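Local coordinates for heat shock protein, putative (Plasmodium falciparum, PDB 1Y6Z) that probably acts as an Hsp90-type, ATP-dependent chaperone for unfolded proteins, with this chain forming its middle domain, at residues 9-14 and 38-43; 25-30 and 72-77; 32-37 and 51-56; 45-50 and 99-104; 89-94 and 127-132. One frame throughout, in Å; residues are numbered along the deposited sequence.

Interaction 1: residues 9-14 and 38-43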
# COMPACT_ATOMS: atom_id res chain seq x y z
N GLN B 9 25.68 -7.96 -3.90
CA GLN B 9 26.02 -6.86 -4.76
C GLN B 9 24.95 -5.74 -4.67
O GLN B 9 23.77 -6.00 -4.40
CB GLN B 9 26.17 -7.36 -6.20
CG GLN B 9 27.01 -8.65 -6.34
CD GLN B 9 27.38 -8.98 -7.78
OE1 GLN B 9 27.86 -8.13 -8.52
NE2 GLN B 9 27.15 -10.23 -8.19
N ASP B 10 25.35 -4.50 -4.89
CA ASP B 10 24.38 -3.39 -4.87
C ASP B 10 23.59 -3.42 -6.18
O ASP B 10 24.17 -3.50 -7.24
CB ASP B 10 25.09 -2.05 -4.74
CG ASP B 10 25.97 -1.77 -5.93
OD1 ASP B 10 26.49 -2.76 -6.52
OD2 ASP B 10 26.14 -0.56 -6.29
N GLU B 11 22.28 -3.32 -6.09
CA GLU B 11 21.46 -3.36 -7.30
C GLU B 11 21.90 -2.36 -8.38
O GLU B 11 21.65 -2.59 -9.55
CB GLU B 11 19.98 -3.18 -6.95
CG GLU B 11 19.66 -1.95 -6.08
CD GLU B 11 20.28 -2.00 -4.70
OE1 GLU B 11 20.56 -0.90 -4.14
OE2 GLU B 11 20.47 -3.13 -4.17
N LYS B 12 22.62 -1.29 -7.98
CA LYS B 12 22.89 -0.16 -8.87
C LYS B 12 23.82 -0.46 -10.02
O LYS B 12 23.74 0.19 -11.04
CB LYS B 12 23.40 1.06 -8.09
CG LYS B 12 22.28 1.81 -7.39
CD LYS B 12 22.76 2.44 -6.10
CE LYS B 12 22.45 1.59 -4.88
NZ LYS B 12 23.27 2.04 -3.70
N SER B 13 24.71 -1.43 -9.86
CA SER B 13 25.61 -1.78 -10.94
C SER B 13 25.01 -2.86 -11.86
O SER B 13 25.36 -2.92 -13.05
CB SER B 13 26.95 -2.28 -10.38
OG SER B 13 27.96 -2.10 -11.39
N LEU B 14 24.09 -3.66 -11.31
CA LEU B 14 23.42 -4.79 -12.00
C LEU B 14 22.46 -4.39 -13.13
O LEU B 14 21.71 -3.44 -13.01
CB LEU B 14 22.67 -5.64 -10.94
CG LEU B 14 23.52 -6.09 -9.72
CD1 LEU B 14 22.72 -6.78 -8.58
CD2 LEU B 14 24.63 -6.95 -10.21
N HIS B 38 14.65 -6.67 -5.77
CA HIS B 38 15.82 -7.01 -4.96
C HIS B 38 15.75 -6.01 -3.79
O HIS B 38 15.74 -4.80 -4.02
CB HIS B 38 17.06 -6.80 -5.80
CG HIS B 38 18.36 -7.04 -5.06
ND1 HIS B 38 19.58 -6.75 -5.62
CD2 HIS B 38 18.62 -7.57 -3.84
CE1 HIS B 38 20.54 -7.06 -4.76
NE2 HIS B 38 19.98 -7.58 -3.69
N PHE B 39 15.63 -6.53 -2.57
CA PHE B 39 15.66 -5.65 -1.42
C PHE B 39 16.57 -6.16 -0.33
O PHE B 39 16.90 -7.35 -0.25
CB PHE B 39 14.23 -5.37 -0.93
CG PHE B 39 13.49 -6.56 -0.43
CD1 PHE B 39 13.30 -6.74 0.95
CD2 PHE B 39 12.94 -7.49 -1.32
CE1 PHE B 39 12.59 -7.80 1.44
CE2 PHE B 39 12.23 -8.60 -0.82
CZ PHE B 39 12.03 -8.75 0.57
N ASN B 40 16.95 -5.24 0.53
CA ASN B 40 17.87 -5.55 1.63
C ASN B 40 17.29 -4.89 2.85
O ASN B 40 16.82 -3.74 2.77
CB ASN B 40 19.24 -4.98 1.33
CG ASN B 40 19.86 -5.58 0.06
OD1 ASN B 40 20.01 -6.80 -0.08
ND2 ASN B 40 20.23 -4.69 -0.88
N VAL B 41 17.24 -5.64 3.94
CA VAL B 41 16.83 -5.08 5.21
C VAL B 41 18.03 -5.05 6.17
O VAL B 41 18.73 -6.05 6.29
CB VAL B 41 15.66 -5.86 5.80
CG1 VAL B 41 15.19 -5.18 7.07
CG2 VAL B 41 14.53 -5.90 4.79
N GLU B 42 18.25 -3.91 6.81
CA GLU B 42 19.44 -3.69 7.67
C GLU B 42 19.02 -3.39 9.12
O GLU B 42 18.24 -2.50 9.35
CB GLU B 42 20.28 -2.53 7.11
CG GLU B 42 20.33 -2.47 5.56
CD GLU B 42 19.13 -1.76 4.89
OE1 GLU B 42 19.21 -1.48 3.67
OE2 GLU B 42 18.09 -1.49 5.55
N GLY B 43 19.50 -4.19 10.09
CA GLY B 43 19.17 -3.98 11.51
C GLY B 43 19.35 -5.25 12.31
O GLY B 43 20.40 -5.89 12.23
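The H38 imidazole is held at both nitrogens, NE2 by W7 O and ND1 by the hydroxyl of Y19, and the carbon between them turns to the facing segment: CE1 lies 3.4 Å from Q9 O, which sits at the ring edge and near its plane. Since a carbonyl can only accept, NE2 probably carries a hydrogen. E11 comes in from another direction. Its chi1 of 52° sets CG between the backbone N and the carbonyl carbon, and the chain bends again at chi2, which turns CD; OE2 lies over one face of the imidazole. There OE2 stands 3.8 Å above the plane, shifted toward the rim, with the carboxylate turned 77° from the ring. E11 CB rests 3.8 Å from H38 ND1, and L14 CD1 comes to the ring edge, 4.3 Å from H38 ND1. All of this ties the loop ahead of helix 16-27 to strand 35-41, an outer strand of the five-stranded mixed sheet in the Hsp90 middle domain. Two weak backbone bonds run across the turn in the loop, from S13 N to D10 O and from L14 N to E11 O. Further along the strand, the E11 and N40 side chains slide past each other in opposite directions. F39, between H38 and N40, pairs its backbone with S49 of the next strand.

Interaction 2: residues 25-30 and 72-77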
# COMPACT_ATOMS: atom_id res chain seq x y z
N ASN B 25 19.61 -19.48 -14.13
CA ASN B 25 20.61 -20.42 -13.65
C ASN B 25 20.24 -21.09 -12.35
O ASN B 25 20.42 -22.30 -12.20
CB ASN B 25 21.97 -19.72 -13.56
CG ASN B 25 22.48 -19.29 -14.93
OD1 ASN B 25 22.12 -19.87 -15.99
ND2 ASN B 25 23.34 -18.26 -14.94
N THR B 26 19.69 -20.31 -11.42
CA THR B 26 19.35 -20.79 -10.14
C THR B 26 18.12 -21.71 -10.07
O THR B 26 18.15 -22.73 -9.39
CB THR B 26 19.16 -19.64 -9.14
OG1 THR B 26 20.35 -18.85 -9.12
CG2 THR B 26 18.93 -20.21 -7.75
N PHE B 27 17.05 -21.32 -10.75
CA PHE B 27 15.79 -22.04 -10.67
C PHE B 27 15.61 -22.91 -11.89
O PHE B 27 14.54 -23.52 -12.06
CB PHE B 27 14.63 -21.04 -10.52
CG PHE B 27 14.74 -20.24 -9.26
CD1 PHE B 27 15.26 -18.95 -9.29
CD2 PHE B 27 14.38 -20.81 -8.02
CE1 PHE B 27 15.42 -18.20 -8.09
CE2 PHE B 27 14.51 -20.06 -6.82
CZ PHE B 27 15.04 -18.76 -6.86
N LYS B 28 16.63 -22.93 -12.75
CA LYS B 28 16.65 -23.83 -13.90
C LYS B 28 15.35 -23.65 -14.68
O LYS B 28 14.63 -24.60 -14.99
CB LYS B 28 16.84 -25.26 -13.39
CG LYS B 28 18.20 -25.43 -12.71
CD LYS B 28 18.27 -26.66 -11.82
CE LYS B 28 19.66 -26.85 -11.22
NZ LYS B 28 19.86 -26.06 -9.96
N ALA B 29 15.07 -22.39 -14.97
CA ALA B 29 13.86 -21.96 -15.62
C ALA B 29 14.29 -21.44 -16.97
O ALA B 29 15.42 -21.04 -17.16
CB ALA B 29 13.19 -20.83 -14.79
N TYR B 30 13.40 -21.51 -17.93
CA TYR B 30 13.77 -21.14 -19.30
C TYR B 30 13.28 -19.73 -19.65
O TYR B 30 14.05 -18.88 -20.16
CB TYR B 30 13.25 -22.21 -20.27
CG TYR B 30 14.04 -23.47 -20.10
CD1 TYR B 30 13.57 -24.52 -19.28
CD2 TYR B 30 15.31 -23.59 -20.68
CE1 TYR B 30 14.34 -25.68 -19.08
CE2 TYR B 30 16.07 -24.72 -20.50
CZ TYR B 30 15.58 -25.77 -19.71
OH TYR B 30 16.35 -26.89 -19.57
N GLY B 72 10.29 -23.30 -4.22
CA GLY B 72 10.18 -21.90 -4.61
C GLY B 72 11.18 -20.92 -4.10
O GLY B 72 11.89 -20.28 -4.88
N ILE B 73 11.20 -20.72 -2.79
CA ILE B 73 12.13 -19.80 -2.18
C ILE B 73 13.30 -20.52 -1.47
O ILE B 73 13.10 -21.38 -0.60
CB ILE B 73 11.41 -18.82 -1.26
CG1 ILE B 73 10.33 -18.06 -2.07
CG2 ILE B 73 12.38 -17.88 -0.65
CD1 ILE B 73 9.69 -16.95 -1.27
N ARG B 74 14.49 -20.17 -1.90
CA ARG B 74 15.74 -20.77 -1.39
C ARG B 74 16.27 -19.92 -0.22
O ARG B 74 16.51 -18.71 -0.38
CB ARG B 74 16.78 -20.78 -2.49
CG ARG B 74 16.41 -21.66 -3.68
CD ARG B 74 17.40 -21.39 -4.76
NE ARG B 74 18.75 -21.77 -4.33
CZ ARG B 74 19.26 -22.99 -4.52
NH1 ARG B 74 18.54 -23.93 -5.11
NH2 ARG B 74 20.49 -23.26 -4.12
N LEU B 75 16.43 -20.55 0.94
CA LEU B 75 17.01 -19.92 2.07
C LEU B 75 18.55 -20.11 2.13
O LEU B 75 19.07 -21.23 1.98
CB LEU B 75 16.40 -20.44 3.37
CG LEU B 75 17.21 -19.98 4.60
CD1 LEU B 75 16.87 -18.57 5.06
CD2 LEU B 75 17.09 -20.98 5.76
N TYR B 76 19.24 -19.01 2.36
CA TYR B 76 20.67 -19.00 2.59
C TYR B 76 20.81 -18.41 4.01
O TYR B 76 20.00 -17.57 4.44
CB TYR B 76 21.40 -18.14 1.54
CG TYR B 76 21.34 -18.66 0.10
CD1 TYR B 76 20.21 -18.43 -0.68
CD2 TYR B 76 22.41 -19.40 -0.47
CE1 TYR B 76 20.11 -18.87 -1.94
CE2 TYR B 76 22.32 -19.87 -1.80
CZ TYR B 76 21.15 -19.58 -2.52
OH TYR B 76 20.95 -19.98 -3.82
N VAL B 77 21.81 -18.89 4.75
CA VAL B 77 22.23 -18.23 5.98
C VAL B 77 23.70 -17.93 5.73
O VAL B 77 24.43 -18.77 5.18
CB VAL B 77 22.00 -19.12 7.25
CG1 VAL B 77 22.41 -18.40 8.52
CG2 VAL B 77 20.53 -19.49 7.38
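T26 and F27, toward the C-terminal end of helix 16-27, pack on the start of strand 73-77 and so bring the helix against the five-stranded sheet. The methyl of T26 is the first point of touch. With CG2 anti to the backbone N, it meets R74 CD at 3.6 Å, while OG1 is bonded back to F22 O within the helix. The same CG2 also lies over the centre of the F27 ring, 4.0 Å above its plane. F27 approaches mainly with CE2, which lies 3.3 Å from G72 O, just before the strand, and 3.8 Å from R74 CD. The F27 and R74 side chains slide past each other in opposite directions, ring and guanidinium planes 83° apart. A bend at chi3, 63°, swings NE off the line of the R74 chain. NE then donates to Y76 OH at 2.9 Å, slightly out of the guanidinium plane, and NH2 adds a weak second bond to the same oxygen. F81 of the next strand gives the guanidinium a cation-pi partner. R74 therefore splits its work: its methylene groups serve the helix and its charge is served within the sheet. With K28 NZ 5.5 Å from R74 NH1, the nearby charges would, if anything, repel, so attraction across this contact probably rests on the apolar groups.

Interaction 3: residues 32-37 and 51-56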
# COMPACT_ATOMS: atom_id res chain seq x y z
N ASP B 32 11.89 -15.91 -19.24
CA ASP B 32 12.21 -14.72 -18.42
C ASP B 32 11.14 -14.47 -17.36
O ASP B 32 9.96 -14.67 -17.62
CB ASP B 32 12.30 -13.52 -19.31
CG ASP B 32 13.64 -13.45 -20.08
OD1 ASP B 32 14.53 -14.31 -19.91
OD2 ASP B 32 13.85 -12.46 -20.80
N PRO B 33 11.54 -13.96 -16.19
CA PRO B 33 10.48 -13.61 -15.26
C PRO B 33 9.68 -12.41 -15.71
O PRO B 33 10.14 -11.56 -16.51
CB PRO B 33 11.24 -13.31 -13.92
CG PRO B 33 12.65 -13.09 -14.30
CD PRO B 33 12.90 -13.70 -15.67
N LEU B 34 8.46 -12.34 -15.21
CA LEU B 34 7.59 -11.25 -15.51
C LEU B 34 8.01 -9.98 -14.77
O LEU B 34 7.82 -8.86 -15.28
CB LEU B 34 6.16 -11.63 -15.15
CG LEU B 34 5.24 -12.10 -16.30
CD1 LEU B 34 5.95 -12.73 -17.48
CD2 LEU B 34 4.04 -12.90 -15.75
N ALA B 35 8.54 -10.19 -13.56
CA ALA B 35 9.01 -9.08 -12.75
C ALA B 35 9.96 -9.61 -11.64
O ALA B 35 10.05 -10.83 -11.36
CB ALA B 35 7.84 -8.39 -12.14
N TYR B 36 10.65 -8.68 -10.99
CA TYR B 36 11.48 -9.01 -9.85
C TYR B 36 11.64 -7.79 -8.97
O TYR B 36 11.47 -6.67 -9.46
CB TYR B 36 12.87 -9.52 -10.25
CG TYR B 36 13.73 -8.50 -10.94
CD1 TYR B 36 14.67 -7.72 -10.23
CD2 TYR B 36 13.64 -8.32 -12.32
CE1 TYR B 36 15.46 -6.78 -10.88
CE2 TYR B 36 14.44 -7.35 -12.98
CZ TYR B 36 15.34 -6.60 -12.25
OH TYR B 36 16.10 -5.66 -12.91
N VAL B 37 12.04 -8.03 -7.72
CA VAL B 37 12.49 -6.95 -6.82
C VAL B 37 13.64 -7.50 -5.96
O VAL B 37 13.56 -8.65 -5.50
CB VAL B 37 11.30 -6.38 -5.95
CG1 VAL B 37 10.60 -7.46 -5.23
CG2 VAL B 37 11.79 -5.26 -5.02
N LEU B 51 13.12 -11.49 -5.29
CA LEU B 51 11.91 -12.24 -5.44
C LEU B 51 11.52 -12.05 -6.91
O LEU B 51 11.65 -10.98 -7.41
CB LEU B 51 10.83 -11.60 -4.57
CG LEU B 51 10.99 -11.71 -3.02
CD1 LEU B 51 9.68 -11.01 -2.43
CD2 LEU B 51 11.03 -13.16 -2.64
N TYR B 52 11.11 -13.13 -7.57
CA TYR B 52 10.77 -13.14 -9.00
C TYR B 52 9.33 -13.68 -9.14
O TYR B 52 8.95 -14.63 -8.49
CB TYR B 52 11.65 -14.13 -9.72
CG TYR B 52 13.13 -13.70 -9.81
CD1 TYR B 52 14.04 -14.08 -8.84
CD2 TYR B 52 13.57 -12.94 -10.90
CE1 TYR B 52 15.41 -13.72 -8.92
CE2 TYR B 52 14.90 -12.56 -10.98
CZ TYR B 52 15.82 -12.96 -10.00
OH TYR B 52 17.17 -12.62 -10.14
N ILE B 53 8.59 -13.10 -10.07
CA ILE B 53 7.38 -13.65 -10.60
C ILE B 53 7.80 -14.37 -11.86
O ILE B 53 8.37 -13.74 -12.79
CB ILE B 53 6.37 -12.56 -10.93
CG1 ILE B 53 5.94 -11.88 -9.62
CG2 ILE B 53 5.12 -13.14 -11.67
CD1 ILE B 53 4.94 -10.76 -9.89
N PRO B 54 7.59 -15.68 -11.90
CA PRO B 54 8.00 -16.46 -13.06
C PRO B 54 7.28 -16.03 -14.33
O PRO B 54 6.19 -15.48 -14.24
CB PRO B 54 7.61 -17.92 -12.66
CG PRO B 54 7.72 -17.88 -11.17
CD PRO B 54 7.05 -16.55 -10.85
N GLY B 55 7.87 -16.31 -15.49
CA GLY B 55 7.20 -16.09 -16.78
C GLY B 55 6.04 -17.02 -17.14
O GLY B 55 5.23 -16.69 -18.03
N SER B 56 5.99 -18.19 -16.49
CA SER B 56 5.02 -19.21 -16.78
C SER B 56 4.88 -20.06 -15.53
O SER B 56 5.69 -19.95 -14.60
CB SER B 56 5.43 -20.08 -17.99
OG SER B 56 6.65 -20.76 -17.75
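P33 and Y52 lie side by side and point the same way at the open end of the beta hairpin formed by strands 35-41 and 47-53, with P33 CG 3.5 Å from Y52 CD2. Y36, directly opposite Y52 in a non-hydrogen-bonded pair, meets that ring most closely with CB, 3.6 Å from Y52 CD2. Its chi1 of 65° carries CG away from the neighbour, and the Y36 ring instead stacks on Y19. The Y52 ring meets Y23, so this face looks to helix 16-27. V37, L51, A35 and I53 point to the other face, toward helix 121-141. There V37 CG1 rests on L51 CB at 4.2 Å, again side by side and in the same sense. In the backbone, V37 and L51 exchange two bonds, and I53 N donates to A35 O. L34 breaks the regular pairing with helical backbone angles, much as in a beta bulge, and its side chain touches both I53 and the loop after it: CB meets I53 CG2 at 3.9 Å and CD1 meets G55 CA at 3.7 Å. L34 N donates to I53 O at 2.8 Å, whereas the buried A35 N stays 3.6 Å from that oxygen and finds no partner in the model.

Interaction 4: residues 45-50 and 99-104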
# COMPACT_ATOMS: atom_id res chain seq x y z
N ILE B 45 17.48 -8.58 12.29
CA ILE B 45 16.73 -7.85 11.22
C ILE B 45 17.37 -8.00 9.82
O ILE B 45 16.67 -7.94 8.80
CB ILE B 45 15.96 -6.51 11.54
CG1 ILE B 45 14.45 -6.78 11.48
CG2 ILE B 45 16.25 -5.41 10.53
CD1 ILE B 45 13.61 -5.97 12.40
N SER B 46 18.66 -8.30 9.78
CA SER B 46 19.39 -8.24 8.54
C SER B 46 19.17 -9.41 7.58
O SER B 46 19.43 -10.59 7.90
CB SER B 46 20.87 -8.03 8.81
OG SER B 46 21.28 -6.85 8.15
N PHE B 47 18.68 -9.08 6.37
CA PHE B 47 18.57 -10.07 5.29
C PHE B 47 18.51 -9.37 3.93
O PHE B 47 18.23 -8.15 3.84
CB PHE B 47 17.39 -11.04 5.53
CG PHE B 47 16.01 -10.43 5.32
CD1 PHE B 47 15.45 -10.36 4.03
CD2 PHE B 47 15.29 -9.92 6.38
CE1 PHE B 47 14.20 -9.79 3.83
CE2 PHE B 47 14.02 -9.32 6.19
CZ PHE B 47 13.47 -9.28 4.91
N ASN B 48 18.85 -10.13 2.89
CA ASN B 48 18.75 -9.72 1.49
C ASN B 48 17.69 -10.59 0.82
O ASN B 48 17.52 -11.73 1.19
CB ASN B 48 20.06 -9.99 0.78
CG ASN B 48 21.24 -9.42 1.50
OD1 ASN B 48 21.48 -8.20 1.46
ND2 ASN B 48 22.03 -10.30 2.13
N SER B 49 16.98 -10.07 -0.18
CA SER B 49 16.05 -10.93 -0.87
C SER B 49 15.96 -10.51 -2.31
O SER B 49 16.12 -9.34 -2.62
CB SER B 49 14.66 -10.96 -0.23
OG SER B 49 13.80 -11.99 -0.77
N ILE B 50 15.82 -11.48 -3.19
CA ILE B 50 15.43 -11.15 -4.58
C ILE B 50 14.25 -12.05 -4.82
O ILE B 50 14.36 -13.26 -4.58
CB ILE B 50 16.53 -11.45 -5.65
CG1 ILE B 50 17.89 -10.85 -5.27
CG2 ILE B 50 16.01 -10.93 -7.05
CD1 ILE B 50 19.02 -11.17 -6.26
N GLY B 99 12.56 -17.24 -5.56
CA GLY B 99 13.41 -16.19 -5.02
C GLY B 99 14.40 -16.72 -3.99
O GLY B 99 14.49 -17.93 -3.74
N ILE B 100 15.15 -15.79 -3.42
CA ILE B 100 16.13 -16.14 -2.44
C ILE B 100 15.94 -15.25 -1.23
O ILE B 100 15.52 -14.10 -1.34
CB ILE B 100 17.61 -16.10 -3.01
CG1 ILE B 100 18.15 -14.68 -3.12
CG2 ILE B 100 17.74 -16.89 -4.41
CD1 ILE B 100 18.82 -14.13 -1.80
N VAL B 101 16.29 -15.78 -0.06
CA VAL B 101 16.47 -14.96 1.13
C VAL B 101 17.84 -15.31 1.72
O VAL B 101 18.14 -16.50 1.91
CB VAL B 101 15.41 -15.27 2.21
CG1 VAL B 101 15.68 -14.40 3.49
CG2 VAL B 101 14.01 -15.04 1.69
N ASP B 102 18.68 -14.32 1.97
CA ASP B 102 19.93 -14.58 2.71
C ASP B 102 19.90 -13.82 4.01
O ASP B 102 19.98 -12.59 4.00
CB ASP B 102 21.14 -14.17 1.91
CG ASP B 102 22.46 -14.62 2.55
OD1 ASP B 102 23.50 -14.43 1.91
OD2 ASP B 102 22.47 -15.18 3.66
N SER B 103 19.81 -14.57 5.10
CA SER B 103 19.73 -14.07 6.47
C SER B 103 21.09 -14.07 7.17
O SER B 103 21.91 -14.95 6.97
CB SER B 103 18.76 -14.96 7.26
OG SER B 103 18.27 -14.27 8.40
N GLU B 104 21.31 -13.05 8.01
CA GLU B 104 22.49 -13.01 8.88
C GLU B 104 22.39 -13.98 10.09
O GLU B 104 23.40 -14.40 10.66
CB GLU B 104 22.72 -11.58 9.39
CG GLU B 104 24.14 -11.30 9.88
CD GLU B 104 25.16 -11.33 8.75
OE1 GLU B 104 25.97 -12.29 8.74
OE2 GLU B 104 25.13 -10.42 7.88
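S49 and I50 both donate to I100 O where strand 47-53 runs antiparallel to strand 98-103 in the middle of the sheet. S49 OG reaches that carbonyl at 2.8 Å, placed there by a chi1 of -170° that sets it anti to its own backbone N, and I50 N comes at a longer 3.2 Å. The buried hydroxyl thus finds its acceptor on the facing main chain. I100 N returns a bond to I50 O, and the next hydrogen-bonded pair, N48 with D102, is joined twice, each N to the other's O at 2.9 Å. Beyond the strand, E104 N still reaches S46 O at 3.1 Å in an almost straight bond of 172°. At the turn end, I45 packs on E195 of the second subunit, the only residue here to touch it. Side chains follow the alternation. F47, S49, V101 and S103 share one face, where the F47 and V101 side chains cross obliquely, F47 CD1 4.1 Å from V101 CG1; from helix 121-141, I124 packs on F47 and S103, and I128 on V101. N48, I50, I100 and D102 share the other, under the N-terminal loop. N48 and D102 lie side by side, amide and carboxylate planes 65° apart. The buried D102 carboxylate has a donor at each oxygen: W7 NE1 to OD1 and the backbone N of R79 to OD2.

Interaction 5: residues 89-94 and 127-132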
# COMPACT_ATOMS: atom_id res chain seq x y z
N SER B 89 6.47 -21.52 4.96
CA SER B 89 6.07 -20.61 6.01
C SER B 89 5.37 -19.33 5.49
O SER B 89 4.83 -18.54 6.30
CB SER B 89 7.28 -20.31 6.91
OG SER B 89 8.33 -19.73 6.15
N ILE B 90 5.36 -19.09 4.17
CA ILE B 90 4.67 -17.90 3.66
C ILE B 90 3.26 -18.32 3.23
O ILE B 90 3.03 -19.51 3.06
CB ILE B 90 5.52 -17.09 2.57
CG1 ILE B 90 5.45 -17.73 1.19
CG2 ILE B 90 7.00 -17.00 2.97
CD1 ILE B 90 5.97 -16.76 0.07
N PRO B 91 2.30 -17.37 3.10
CA PRO B 91 0.94 -17.76 2.69
C PRO B 91 1.00 -18.59 1.42
O PRO B 91 1.81 -18.32 0.56
CB PRO B 91 0.26 -16.44 2.39
CG PRO B 91 0.93 -15.52 3.45
CD PRO B 91 2.40 -15.92 3.33
N ARG B 92 0.21 -19.64 1.34
CA ARG B 92 0.40 -20.51 0.18
C ARG B 92 -0.08 -19.89 -1.12
O ARG B 92 0.28 -20.36 -2.23
CB ARG B 92 -0.31 -21.86 0.39
CG ARG B 92 -1.83 -21.80 0.24
CD ARG B 92 -2.44 -23.23 0.40
NE ARG B 92 -3.88 -23.21 0.17
CZ ARG B 92 -4.64 -24.30 -0.04
NH1 ARG B 92 -4.10 -25.51 -0.02
NH2 ARG B 92 -5.93 -24.19 -0.25
N TRP B 93 -0.86 -18.80 -1.04
CA TRP B 93 -1.25 -18.17 -2.30
C TRP B 93 -0.00 -17.59 -3.03
O TRP B 93 -0.06 -17.37 -4.23
CB TRP B 93 -2.33 -17.12 -2.13
CG TRP B 93 -1.89 -15.89 -1.50
CD1 TRP B 93 -1.84 -15.65 -0.16
CD2 TRP B 93 -1.40 -14.69 -2.16
NE1 TRP B 93 -1.33 -14.40 0.07
CE2 TRP B 93 -1.11 -13.76 -1.14
CE3 TRP B 93 -1.23 -14.30 -3.51
CZ2 TRP B 93 -0.61 -12.46 -1.42
CZ3 TRP B 93 -0.78 -12.99 -3.80
CH2 TRP B 93 -0.45 -12.10 -2.75
N LEU B 94 1.11 -17.42 -2.33
CA LEU B 94 2.36 -16.95 -2.92
C LEU B 94 3.37 -18.03 -3.32
O LEU B 94 4.52 -17.70 -3.59
CB LEU B 94 3.06 -16.01 -1.93
CG LEU B 94 2.33 -14.68 -1.91
CD1 LEU B 94 2.81 -14.00 -0.66
CD2 LEU B 94 2.65 -13.86 -3.21
N ARG B 127 7.58 -9.19 5.46
CA ARG B 127 8.27 -8.24 4.58
C ARG B 127 8.20 -8.80 3.14
O ARG B 127 8.03 -8.06 2.17
CB ARG B 127 9.74 -8.21 4.95
CG ARG B 127 10.41 -6.98 5.66
CD ARG B 127 9.64 -6.32 6.73
NE ARG B 127 10.50 -5.62 7.74
CZ ARG B 127 11.32 -4.58 7.50
NH1 ARG B 127 11.99 -4.02 8.52
NH2 ARG B 127 11.48 -4.08 6.28
N ILE B 128 8.38 -10.10 3.03
CA ILE B 128 8.23 -10.74 1.72
C ILE B 128 6.84 -10.53 1.12
O ILE B 128 6.71 -10.23 -0.05
CB ILE B 128 8.60 -12.21 1.79
CG1 ILE B 128 10.12 -12.33 1.86
CG2 ILE B 128 8.14 -12.96 0.51
CD1 ILE B 128 10.61 -13.74 1.92
N VAL B 129 5.79 -10.73 1.91
CA VAL B 129 4.43 -10.61 1.39
C VAL B 129 4.16 -9.18 0.95
O VAL B 129 3.60 -8.92 -0.12
CB VAL B 129 3.40 -11.09 2.44
CG1 VAL B 129 1.95 -10.87 1.96
CG2 VAL B 129 3.68 -12.52 2.79
N LEU B 130 4.54 -8.23 1.78
CA LEU B 130 4.42 -6.86 1.40
C LEU B 130 5.22 -6.45 0.11
O LEU B 130 4.66 -5.72 -0.72
CB LEU B 130 4.61 -5.93 2.60
CG LEU B 130 3.56 -6.30 3.70
CD1 LEU B 130 3.63 -5.41 4.98
CD2 LEU B 130 2.05 -6.45 3.22
N LYS B 131 6.46 -6.93 -0.05
CA LYS B 131 7.24 -6.62 -1.26
C LYS B 131 6.56 -7.29 -2.46
O LYS B 131 6.58 -6.73 -3.56
CB LYS B 131 8.71 -7.10 -1.15
CG LYS B 131 9.55 -6.21 -0.25
CD LYS B 131 9.94 -4.95 -0.95
CE LYS B 131 10.80 -4.10 -0.00
NZ LYS B 131 10.98 -2.74 -0.54
N SER B 132 5.99 -8.47 -2.24
CA SER B 132 5.34 -9.24 -3.34
C SER B 132 4.08 -8.50 -3.81
O SER B 132 3.86 -8.36 -4.98
CB SER B 132 4.94 -10.64 -2.85
OG SER B 132 6.09 -11.38 -2.53
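A chi1 of 175° in V129 sets CG1 anti to the backbone N and leaves CG2 beside it, and CG2 makes the closer contacts with the loop: P91 CD lies 3.7 Å from it and L94 CD1 3.9 Å. In L94, chi1 of -74° turns CG anti to the carbonyl carbon. From there the two methyls divide between partners, CD1 on V129 and CD2 on S132 CB at 4.0 Å. I90 CD1 makes a looser touch with I128 CG2 at 4.4 Å. The contact packs the loop between strands 80-83 and 98-103 onto helix 121-141, whose I128 and S132 also press on L51 of the sheet. A short 3-10 turn shapes the loop, with L94 N bonded to P91 O. L94 CG stands 3.5 Å above the centre of the W93 indole, while W93 NE1 is tied to D165. On the helix, the S132 hydroxyl, though set among apolar groups, donates to I128 O at 2.8 Å from above the carbonyl plane. S132 N reaches the same oxygen from the opposite face. Away from the loop, R127 and K131 form salt bridges with E195 and E141 of the second subunit.

From the N terminus, interaction 1 closes first, bringing the opening loop to strand 35-41 across helix 16-27. Interaction 2 starts from that helix before 1 has closed and ends on strand 73-77, so the two cross. Interaction 3 pairs the hairpin strands; it crosses 1 and falls wholly within the span of 2. Interaction 4 begins at the hairpin turn, after 1 has closed, and joins strand 47-53 to 98-103, crossing 2 and 3. Interaction 5 opens within 4 and closes beyond it on helix 121-141, so the two cross; it is in series with the first three. Interactions 1 to 4 meet in one sheet, and 5 sets the helix on it, where L51, F39 and V101 touch I128.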